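Local atomic coordinates of ParB domain protein nuclease (Sulfolobus solfataricus, PDB entry 5K5D), a protein that probably takes part in archaeal DNA segregation as a ParB-type partition protein, its N-terminal domain resembling that of the pNOB8 ParB family. Residues L7-L19 / M69-D83. The protein carries 4 engineered substitutions. Residues are numbered along the deposited sequence; the frame is centred on the assembly and turned at random.
Sequences LTYTEEVVSIEKL and MKKLGFKEVKILKYD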
ATOM      1  N   LEU B   7     -17.862  11.669   5.212  1.00 56.67           N
ATOM      2  CA  LEU B   7     -18.301  11.030   3.979  1.00 50.95           C
ATOM      3  C   LEU B   7     -19.759  10.615   4.073  1.00 45.55           C
ATOM      4  O   LEU B   7     -20.165   9.966   5.033  1.00 47.62           O
ATOM      5  CB  LEU B   7     -17.425   9.819   3.648  1.00 48.42           C
ATOM      6  CG  LEU B   7     -15.950  10.110   3.379  1.00 52.30           C
ATOM      7  CD1 LEU B   7     -15.244   8.856   2.887  1.00 52.91           C
ATOM      8  CD2 LEU B   7     -15.809  11.234   2.367  1.00 49.58           C
ATOM      9  N   THR B   8     -20.539  11.006   3.071  1.00 42.45           N
ATOM     10  CA  THR B   8     -21.950  10.647   2.995  1.00 36.38           C
ATOM     11  C   THR B   8     -22.231   9.857   1.723  1.00 37.89           C
ATOM     12  O   THR B   8     -21.569  10.051   0.698  1.00 36.58           O
ATOM     13  CB  THR B   8     -22.842  11.891   2.975  1.00 37.00           C
ATOM     14  OG1 THR B   8     -24.208  11.491   2.803  1.00 54.67           O
ATOM     15  CG2 THR B   8     -22.444  12.796   1.821  1.00 29.75           C
ATOM     16  N   TYR B   9     -23.220   8.975   1.783  1.00 31.02           N
ATOM     17  CA  TYR B   9     -23.592   8.200   0.615  1.00 32.37           C
ATOM     18  C   TYR B   9     -25.034   7.730   0.690  1.00 41.70           C
ATOM     19  O   TYR B   9     -25.663   7.763   1.747  1.00 44.64           O
ATOM     20  CB  TYR B   9     -22.658   6.997   0.445  1.00 33.11           C
ATOM     21  CG  TYR B   9     -22.795   5.960   1.531  1.00 38.05           C
ATOM     22  CD1 TYR B   9     -23.780   4.982   1.464  1.00 35.32           C
ATOM     23  CD2 TYR B   9     -21.940   5.958   2.627  1.00 37.83           C
ATOM     24  CE1 TYR B   9     -23.911   4.031   2.460  1.00 36.31           C
ATOM     25  CE2 TYR B   9     -22.061   5.008   3.625  1.00 36.62           C
ATOM     26  CZ  TYR B   9     -23.049   4.048   3.536  1.00 41.52           C
ATOM     27  OH  TYR B   9     -23.173   3.099   4.527  1.00 43.58           O
ATOM     28  N   THR B  10     -25.549   7.287  -0.446  1.00 47.38           N
ATOM     29  CA  THR B  10     -26.887   6.735  -0.506  1.00 46.22           C
ATOM     30  C   THR B  10     -26.832   5.382  -1.206  1.00 47.77           C
ATOM     31  O   THR B  10     -25.930   5.119  -2.006  1.00 38.27           O
ATOM     32  CB  THR B  10     -27.853   7.691  -1.225  1.00 55.33           C
ATOM     33  OG1 THR B  10     -27.314   8.050  -2.502  1.00 59.31           O
ATOM     34  CG2 THR B  10     -28.043   8.961  -0.406  1.00 57.47           C
ATOM     35  N   GLU B  11     -27.784   4.518  -0.880  1.00 51.88           N
ATOM     36  CA  GLU B  11     -27.820   3.179  -1.447  1.00 48.39           C
ATOM     37  C   GLU B  11     -28.759   3.169  -2.644  1.00 53.86           C
ATOM     38  O   GLU B  11     -29.916   3.574  -2.531  1.00 68.33           O
ATOM     39  CB  GLU B  11     -28.284   2.172  -0.392  1.00 49.91           C
ATOM     40  CG  GLU B  11     -27.624   0.800  -0.485  1.00 67.69           C
ATOM     41  CD  GLU B  11     -28.198  -0.064  -1.593  1.00 70.93           C
ATOM     42  OE1 GLU B  11     -29.254   0.300  -2.150  1.00 79.39           O
ATOM     43  OE2 GLU B  11     -27.594  -1.111  -1.903  1.00 60.91           O
ATOM     44  N   GLU B  12     -28.261   2.727  -3.794  1.00 52.71           N
ATOM     45  CA  GLU B  12     -29.096   2.660  -4.988  1.00 55.05           C
ATOM     46  C   GLU B  12     -28.698   1.535  -5.935  1.00 59.80           C
ATOM     47  O   GLU B  12     -27.588   1.008  -5.867  1.00 62.67           O
ATOM     48  CB  GLU B  12     -29.107   4.002  -5.728  1.00 53.84           C
ATOM     49  CG  GLU B  12     -27.748   4.503  -6.161  1.00 49.99           C
ATOM     50  CD  GLU B  12     -27.835   5.802  -6.946  1.00 49.58           C
ATOM     51  OE1 GLU B  12     -27.931   5.741  -8.189  1.00 48.56           O
ATOM     52  OE2 GLU B  12     -27.813   6.884  -6.323  1.00 48.11           O
ATOM     53  N   VAL B  13     -29.628   1.170  -6.810  1.00 47.31           N
ATOM     54  CA  VAL B  13     -29.385   0.150  -7.815  1.00 41.13           C
ATOM     55  C   VAL B  13     -29.334   0.794  -9.188  1.00 48.21           C
ATOM     56  O   VAL B  13     -30.160   1.644  -9.520  1.00 49.83           O
ATOM     57  CB  VAL B  13     -30.477  -0.922  -7.813  1.00 42.74           C
ATOM     58  CG1 VAL B  13     -30.178  -1.976  -8.868  1.00 41.54           C
ATOM     59  CG2 VAL B  13     -30.589  -1.553  -6.439  1.00 38.85           C
ATOM     60  N   VAL B  14     -28.355   0.385  -9.984  1.00 50.19           N
ATOM     61  CA  VAL B  14     -28.150   0.972 -11.296  1.00 45.67           C
ATOM     62  C   VAL B  14     -27.839  -0.110 -12.316  1.00 50.16           C
ATOM     63  O   VAL B  14     -27.458  -1.223 -11.950  1.00 45.21           O
ATOM     64  CB  VAL B  14     -26.986   1.978 -11.270  1.00 43.33           C
ATOM     65  CG1 VAL B  14     -27.328   3.156 -10.377  1.00 44.14           C
ATOM     66  CG2 VAL B  14     -25.717   1.299 -10.798  1.00 41.55           C
ATOM     67  N   SER B  15     -28.010   0.220 -13.596  1.00 53.55           N
ATOM     68  CA  SER B  15     -27.642  -0.695 -14.668  1.00 58.32           C
ATOM     69  C   SER B  15     -26.156  -0.998 -14.552  1.00 56.61           C
ATOM     70  O   SER B  15     -25.354  -0.110 -14.259  1.00 54.53           O
ATOM     71  CB  SER B  15     -27.962  -0.098 -16.041  1.00 61.22           C
ATOM     72  OG  SER B  15     -27.092   0.973 -16.359  1.00 64.09           O
ATOM     73  N   ILE B  16     -25.795  -2.256 -14.773  1.00 55.00           N
ATOM     74  CA  ILE B  16     -24.426  -2.701 -14.552  1.00 52.09           C
ATOM     75  C   ILE B  16     -23.425  -1.933 -15.418  1.00 50.29           C
ATOM     76  O   ILE B  16     -22.255  -1.796 -15.058  1.00 52.20           O
ATOM     77  CB  ILE B  16     -24.286  -4.220 -14.778  1.00 47.17           C
ATOM     78  CG1 ILE B  16     -22.934  -4.718 -14.267  1.00 41.53           C
ATOM     79  CG2 ILE B  16     -24.494  -4.567 -16.248  1.00 49.74           C
ATOM     80  CD1 ILE B  16     -22.834  -6.216 -14.197  1.00 39.12           C
ATOM     81  N   GLU B  17     -23.897  -1.412 -16.543  1.00 49.55           N
ATOM     82  CA  GLU B  17     -23.031  -0.709 -17.479  1.00 55.35           C
ATOM     83  C   GLU B  17     -22.950   0.787 -17.182  1.00 57.15           C
ATOM     84  O   GLU B  17     -22.209   1.525 -17.838  1.00 52.34           O
ATOM     85  CB  GLU B  17     -23.506  -0.942 -18.915  1.00 61.13           C
ATOM     86  CG  GLU B  17     -23.589  -2.411 -19.303  1.00 71.17           C
ATOM     87  CD  GLU B  17     -22.241  -3.105 -19.241  1.00 78.34           C
ATOM     88  OE1 GLU B  17     -21.239  -2.498 -19.676  1.00 79.84           O
ATOM     89  OE2 GLU B  17     -22.182  -4.255 -18.754  1.00 79.12           O
ATOM     90  N   LYS B  18     -23.710   1.235 -16.189  1.00 55.90           N
ATOM     91  CA  LYS B  18     -23.712   2.646 -15.826  1.00 53.96           C
ATOM     92  C   LYS B  18     -22.433   3.027 -15.073  1.00 52.90           C
ATOM     93  O   LYS B  18     -22.056   4.198 -15.023  1.00 57.39           O
ATOM     94  CB  LYS B  18     -24.950   2.982 -14.995  1.00 55.40           C
ATOM     95  CG  LYS B  18     -25.173   4.471 -14.769  1.00 52.10           C
ATOM     96  CD  LYS B  18     -26.465   4.720 -14.010  1.00 51.79           C
ATOM     97  CE  LYS B  18     -26.656   6.198 -13.695  1.00 55.32           C
ATOM     98  NZ  LYS B  18     -27.930   6.436 -12.957  1.00 55.56           N
ATOM     99  N   LEU B  19     -21.764   2.028 -14.504  1.00 49.51           N
ATOM    100  CA  LEU B  19     -20.542   2.254 -13.726  1.00 46.26           C
ATOM    101  C   LEU B  19     -19.318   2.521 -14.599  1.00 46.59           C
ATOM    102  O   LEU B  19     -18.973   1.719 -15.469  1.00 42.87           O
ATOM    103  CB  LEU B  19     -20.272   1.070 -12.794  1.00 43.01           C
ATOM    104  CG  LEU B  19     -20.713   1.222 -11.334  1.00 48.05           C
ATOM    105  CD1 LEU B  19     -21.599   2.452 -11.141  1.00 41.69           C
ATOM    106  CD2 LEU B  19     -21.404  -0.048 -10.846  1.00 39.99           C
HETATM  107  N   MSE B  69     -19.522 -10.110 -12.097  1.00 29.90           N
HETATM  108  CA  MSE B  69     -20.957  -9.937 -12.291  1.00 45.46           C
HETATM  109  C   MSE B  69     -21.299  -9.668 -13.749  1.00 50.57           C
HETATM  110  O   MSE B  69     -22.352 -10.080 -14.240  1.00 47.93           O
HETATM  111  CB  MSE B  69     -21.476  -8.792 -11.423  1.00 42.54           C
HETATM  112  CG  MSE B  69     -21.460  -9.088  -9.937  1.00 50.43           C
HETATM  113 SE   MSE B  69     -22.339  -7.672  -8.933  1.00 68.36          SE
HETATM  114  CE  MSE B  69     -21.042  -6.254  -9.241  1.00 63.66           C
ATOM    115  N   LYS B  70     -20.407  -8.958 -14.428  1.00 51.54           N
ATOM    116  CA  LYS B  70     -20.567  -8.679 -15.843  1.00 51.23           C
ATOM    117  C   LYS B  70     -20.572 -10.001 -16.614  1.00 52.18           C
ATOM    118  O   LYS B  70     -21.387 -10.205 -17.515  1.00 53.79           O
ATOM    119  CB  LYS B  70     -19.427  -7.786 -16.333  1.00 59.33           C
ATOM    120  CG  LYS B  70     -19.855  -6.685 -17.285  1.00 64.56           C
ATOM    121  CD  LYS B  70     -20.351  -5.465 -16.529  1.00 63.67           C
ATOM    122  CE  LYS B  70     -19.195  -4.641 -15.982  1.00 64.09           C
ATOM    123  NZ  LYS B  70     -18.482  -3.880 -17.050  1.00 61.27           N
ATOM    124  N   LYS B  71     -19.663 -10.900 -16.239  1.00 40.25           N
ATOM    125  CA  LYS B  71     -19.542 -12.201 -16.893  1.00 46.23           C
ATOM    126  C   LYS B  71     -20.628 -13.190 -16.462  1.00 48.33           C
ATOM    127  O   LYS B  71     -20.945 -14.126 -17.193  1.00 47.56           O
ATOM    128  CB  LYS B  71     -18.150 -12.796 -16.655  1.00 43.75           C
ATOM    129  CG  LYS B  71     -17.040 -12.046 -17.374  1.00 45.19           C
ATOM    130  CD  LYS B  71     -15.674 -12.424 -16.835  1.00 53.76           C
ATOM    131  CE  LYS B  71     -14.579 -11.645 -17.545  1.00 60.14           C
ATOM    132  NZ  LYS B  71     -13.221 -12.053 -17.088  1.00 66.95           N
ATOM    133  N   LEU B  72     -21.202 -12.976 -15.283  1.00 44.54           N
ATOM    134  CA  LEU B  72     -22.248 -13.856 -14.781  1.00 40.69           C
ATOM    135  C   LEU B  72     -23.640 -13.413 -15.224  1.00 51.23           C
ATOM    136  O   LEU B  72     -24.648 -13.917 -14.726  1.00 62.61           O
ATOM    137  CB  LEU B  72     -22.179 -13.972 -13.257  1.00 53.41           C
ATOM    138  CG  LEU B  72     -21.282 -15.084 -12.708  1.00 57.61           C
ATOM    139  CD1 LEU B  72     -19.911 -15.040 -13.360  1.00 62.25           C
ATOM    140  CD2 LEU B  72     -21.166 -14.996 -11.191  1.00 53.81           C
ATOM    141  N   GLY B  73     -23.693 -12.469 -16.158  1.00 51.32           N
ATOM    142  CA  GLY B  73     -24.955 -12.037 -16.730  1.00 52.77           C
ATOM    143  C   GLY B  73     -25.667 -10.921 -15.983  1.00 60.25           C
ATOM    144  O   GLY B  73     -26.627 -10.342 -16.500  1.00 60.89           O
ATOM    145  N   PHE B  74     -25.208 -10.614 -14.772  1.00 58.52           N
ATOM    146  CA  PHE B  74     -25.826  -9.557 -13.979  1.00 58.21           C
ATOM    147  C   PHE B  74     -26.147  -8.339 -14.840  1.00 52.96           C
ATOM    148  O   PHE B  74     -25.342  -7.927 -15.673  1.00 49.90           O
ATOM    149  CB  PHE B  74     -24.933  -9.168 -12.800  1.00 58.81           C
ATOM    150  CG  PHE B  74     -24.862 -10.214 -11.724  1.00 59.90           C
ATOM    151  CD1 PHE B  74     -24.192 -11.406 -11.942  1.00 61.90           C
ATOM    152  CD2 PHE B  74     -25.462 -10.004 -10.494  1.00 55.24           C
ATOM    153  CE1 PHE B  74     -24.125 -12.370 -10.953  1.00 63.05           C
ATOM    154  CE2 PHE B  74     -25.397 -10.964  -9.501  1.00 54.74           C
ATOM    155  CZ  PHE B  74     -24.728 -12.148  -9.731  1.00 56.27           C
ATOM    156  N   LYS B  75     -27.334  -7.775 -14.645  1.00 53.68           N
ATOM    157  CA  LYS B  75     -27.779  -6.640 -15.448  1.00 58.60           C
ATOM    158  C   LYS B  75     -27.781  -5.341 -14.649  1.00 53.02           C
ATOM    159  O   LYS B  75     -27.797  -4.250 -15.218  1.00 50.66           O
ATOM    160  CB  LYS B  75     -29.171  -6.903 -16.031  1.00 64.67           C
ATOM    161  CG  LYS B  75     -29.235  -8.088 -16.987  1.00 67.54           C
ATOM    162  CD  LYS B  75     -28.251  -7.918 -18.138  1.00 67.46           C
ATOM    163  CE  LYS B  75     -28.186  -9.167 -19.005  1.00 62.42           C
ATOM    164  NZ  LYS B  75     -27.206  -9.020 -20.119  1.00 60.61           N
ATOM    165  N   GLU B  76     -27.770  -5.463 -13.328  1.00 54.81           N
ATOM    166  CA  GLU B  76     -27.765  -4.287 -12.468  1.00 54.12           C
ATOM    167  C   GLU B  76     -27.094  -4.583 -11.136  1.00 45.96           C
ATOM    168  O   GLU B  76     -27.161  -5.700 -10.622  1.00 44.17           O
ATOM    169  CB  GLU B  76     -29.183  -3.742 -12.263  1.00 57.63           C
ATOM    170  CG  GLU B  76     -30.127  -4.648 -11.494  1.00 63.62           C
ATOM    171  CD  GLU B  76     -31.525  -4.057 -11.374  1.00 75.99           C
ATOM    172  OE1 GLU B  76     -31.952  -3.335 -12.302  1.00 74.06           O
ATOM    173  OE2 GLU B  76     -32.192  -4.307 -10.348  1.00 86.01           O
ATOM    174  N   VAL B  77     -26.439  -3.574 -10.582  1.00 41.87           N
ATOM    175  CA  VAL B  77     -25.640  -3.774  -9.385  1.00 46.79           C
ATOM    176  C   VAL B  77     -25.963  -2.755  -8.295  1.00 45.58           C
ATOM    177  O   VAL B  77     -26.109  -1.560  -8.561  1.00 51.22           O
ATOM    178  CB  VAL B  77     -24.124  -3.777  -9.718  1.00 49.02           C
ATOM    179  CG1 VAL B  77     -23.787  -2.670 -10.700  1.00 48.05           C
ATOM    180  CG2 VAL B  77     -23.285  -3.670  -8.453  1.00 52.43           C
ATOM    181  N   LYS B  78     -26.096  -3.251  -7.071  1.00 42.98           N
ATOM    182  CA  LYS B  78     -26.309  -2.408  -5.906  1.00 40.23           C
ATOM    183  C   LYS B  78     -25.013  -1.670  -5.596  1.00 39.98           C
ATOM    184  O   LYS B  78     -23.940  -2.273  -5.577  1.00 37.30           O
ATOM    185  CB  LYS B  78     -26.723  -3.269  -4.710  1.00 42.05           C
ATOM    186  CG  LYS B  78     -27.959  -4.128  -4.957  1.00 48.86           C
ATOM    187  CD  LYS B  78     -27.859  -5.509  -4.292  1.00 51.84           C
ATOM    188  CE  LYS B  78     -27.900  -5.436  -2.774  1.00 52.17           C
ATOM    189  NZ  LYS B  78     -26.653  -4.858  -2.191  1.00 56.58           N
ATOM    190  N   ILE B  79     -25.107  -0.365  -5.365  1.00 39.37           N
ATOM    191  CA  ILE B  79     -23.925   0.424  -5.044  1.00 34.96           C
ATOM    192  C   ILE B  79     -24.145   1.387  -3.878  1.00 41.95           C
ATOM    193  O   ILE B  79     -25.279   1.649  -3.462  1.00 31.15           O
ATOM    194  CB  ILE B  79     -23.422   1.235  -6.262  1.00 33.57           C
ATOM    195  CG1 ILE B  79     -24.425   2.329  -6.641  1.00 38.33           C
ATOM    196  CG2 ILE B  79     -23.144   0.319  -7.441  1.00 35.31           C
ATOM    197  CD1 ILE B  79     -23.931   3.261  -7.741  1.00 32.67           C
ATOM    198  N   LEU B  80     -23.040   1.895  -3.346  1.00 44.95           N
ATOM    199  CA  LEU B  80     -23.081   3.023  -2.434  1.00 47.13           C
ATOM    200  C   LEU B  80     -22.529   4.237  -3.176  1.00 50.89           C
ATOM    201  O   LEU B  80     -21.318   4.350  -3.389  1.00 51.63           O
ATOM    202  CB  LEU B  80     -22.261   2.744  -1.174  1.00 41.24           C
ATOM    203  CG  LEU B  80     -22.696   1.544  -0.330  1.00 44.41           C
ATOM    204  CD1 LEU B  80     -21.898   1.474   0.968  1.00 47.84           C
ATOM    205  CD2 LEU B  80     -24.183   1.604  -0.034  1.00 38.33           C
ATOM    206  N   LYS B  81     -23.427   5.125  -3.595  1.00 45.43           N
ATOM    207  CA  LYS B  81     -23.026   6.352  -4.265  1.00 42.71           C
ATOM    208  C   LYS B  81     -22.703   7.425  -3.233  1.00 45.63           C
ATOM    209  O   LYS B  81     -23.590   7.930  -2.540  1.00 47.47           O
ATOM    210  CB  LYS B  81     -24.120   6.846  -5.213  1.00 43.94           C
ATOM    211  CG  LYS B  81     -23.667   7.970  -6.128  1.00 50.01           C
ATOM    212  CD  LYS B  81     -24.777   8.434  -7.058  1.00 53.35           C
ATOM    213  CE  LYS B  81     -25.846   9.202  -6.302  1.00 54.77           C
ATOM    214  NZ  LYS B  81     -26.923   9.673  -7.217  1.00 63.80           N
ATOM    215  N   TYR B  82     -21.422   7.755  -3.129  1.00 39.22           N
ATOM    216  CA  TYR B  82     -20.961   8.780  -2.211  1.00 39.13           C
ATOM    217  C   TYR B  82     -21.084  10.152  -2.852  1.00 43.12           C
ATOM    218  O   TYR B  82     -20.960  10.293  -4.068  1.00 46.18           O
ATOM    219  CB  TYR B  82     -19.514   8.515  -1.806  1.00 37.74           C
ATOM    220  CG  TYR B  82     -19.384   7.422  -0.787  1.00 38.16           C
ATOM    221  CD1 TYR B  82     -19.573   6.090  -1.138  1.00 43.52           C
ATOM    222  CD2 TYR B  82     -19.075   7.716   0.532  1.00 40.65           C
ATOM    223  CE1 TYR B  82     -19.458   5.082  -0.196  1.00 41.84           C
ATOM    224  CE2 TYR B  82     -18.960   6.714   1.479  1.00 39.49           C
ATOM    225  CZ  TYR B  82     -19.154   5.403   1.109  1.00 35.36           C
ATOM    226  OH  TYR B  82     -19.040   4.413   2.051  1.00 34.29           O
ATOM    227  N   ASP B  83     -21.321  11.163  -2.023  1.00 36.42           N
ATOM    228  CA  ASP B  83     -21.587  12.500  -2.523  1.00 38.54           C
ATOM    229  C   ASP B  83     -20.319  13.327  -2.680  1.00 40.63           C
ATOM    230  O   ASP B  83     -20.168  14.379  -2.068  1.00 49.79           O
ATOM    231  CB  ASP B  83     -22.571  13.221  -1.610  1.00 40.79           C
ATOM    232  CG  ASP B  83     -22.962  14.578  -2.144  1.00 47.44           C
ATOM    233  OD1 ASP B  83     -23.086  14.705  -3.380  1.00 51.72           O
ATOM    234  OD2 ASP B  83     -23.131  15.515  -1.336  1.00 49.76           O
TER
HETATM  235  O   HOH W   1     -19.640  -1.045 -16.128  1.00 45.96           O
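Strands 9-15 and 76-82 pair antiparallel, their axes 4.5 Å apart at closest approach, and a ladder of backbone hydrogen bonds runs from the Asp83 N–Thr8 O bond at one end to the Ile16 N–Lys75 O bond at the other. This pairing forms one margin of the mixed four-stranded sheet of the ParB-like N-terminal domain: 9-15 is an outermost strand, while 76-82 also bonds strand 51-53. On the face bearing Tyr9, Leu80 and Tyr82, CB of Tyr9 sits over the centre of the Tyr82 ring, 3.5 Å from its centroid, and the two ring planes meet at 40°. With CG between its backbone N and carbonyl carbon (chi1 67°), the Tyr9 ring lies beside Leu80, whose CD1 makes a CH-pi contact over one face. Replacing Tyr82 by alanine is likely to leave Tyr9 CB and CD2 without their aromatic neighbour and remove the ring's contact with Leu96 of helix 90-99. Across the other face, Glu12 OE2 makes a weakly hydrogen-bonded salt bridge to Lys81 NZ, and Tyr57 OH bonds Glu12 OE1 as well as Lys81 NZ. Leu19 CD2 packs on Val77 CG1 (3.5 Å) and Ile79 CG2. Ile16 CD1 wedges between helix 63-71 and the loop after it, 3.5 Å from Lys70 CD and 3.9 Å from Phe74 CB.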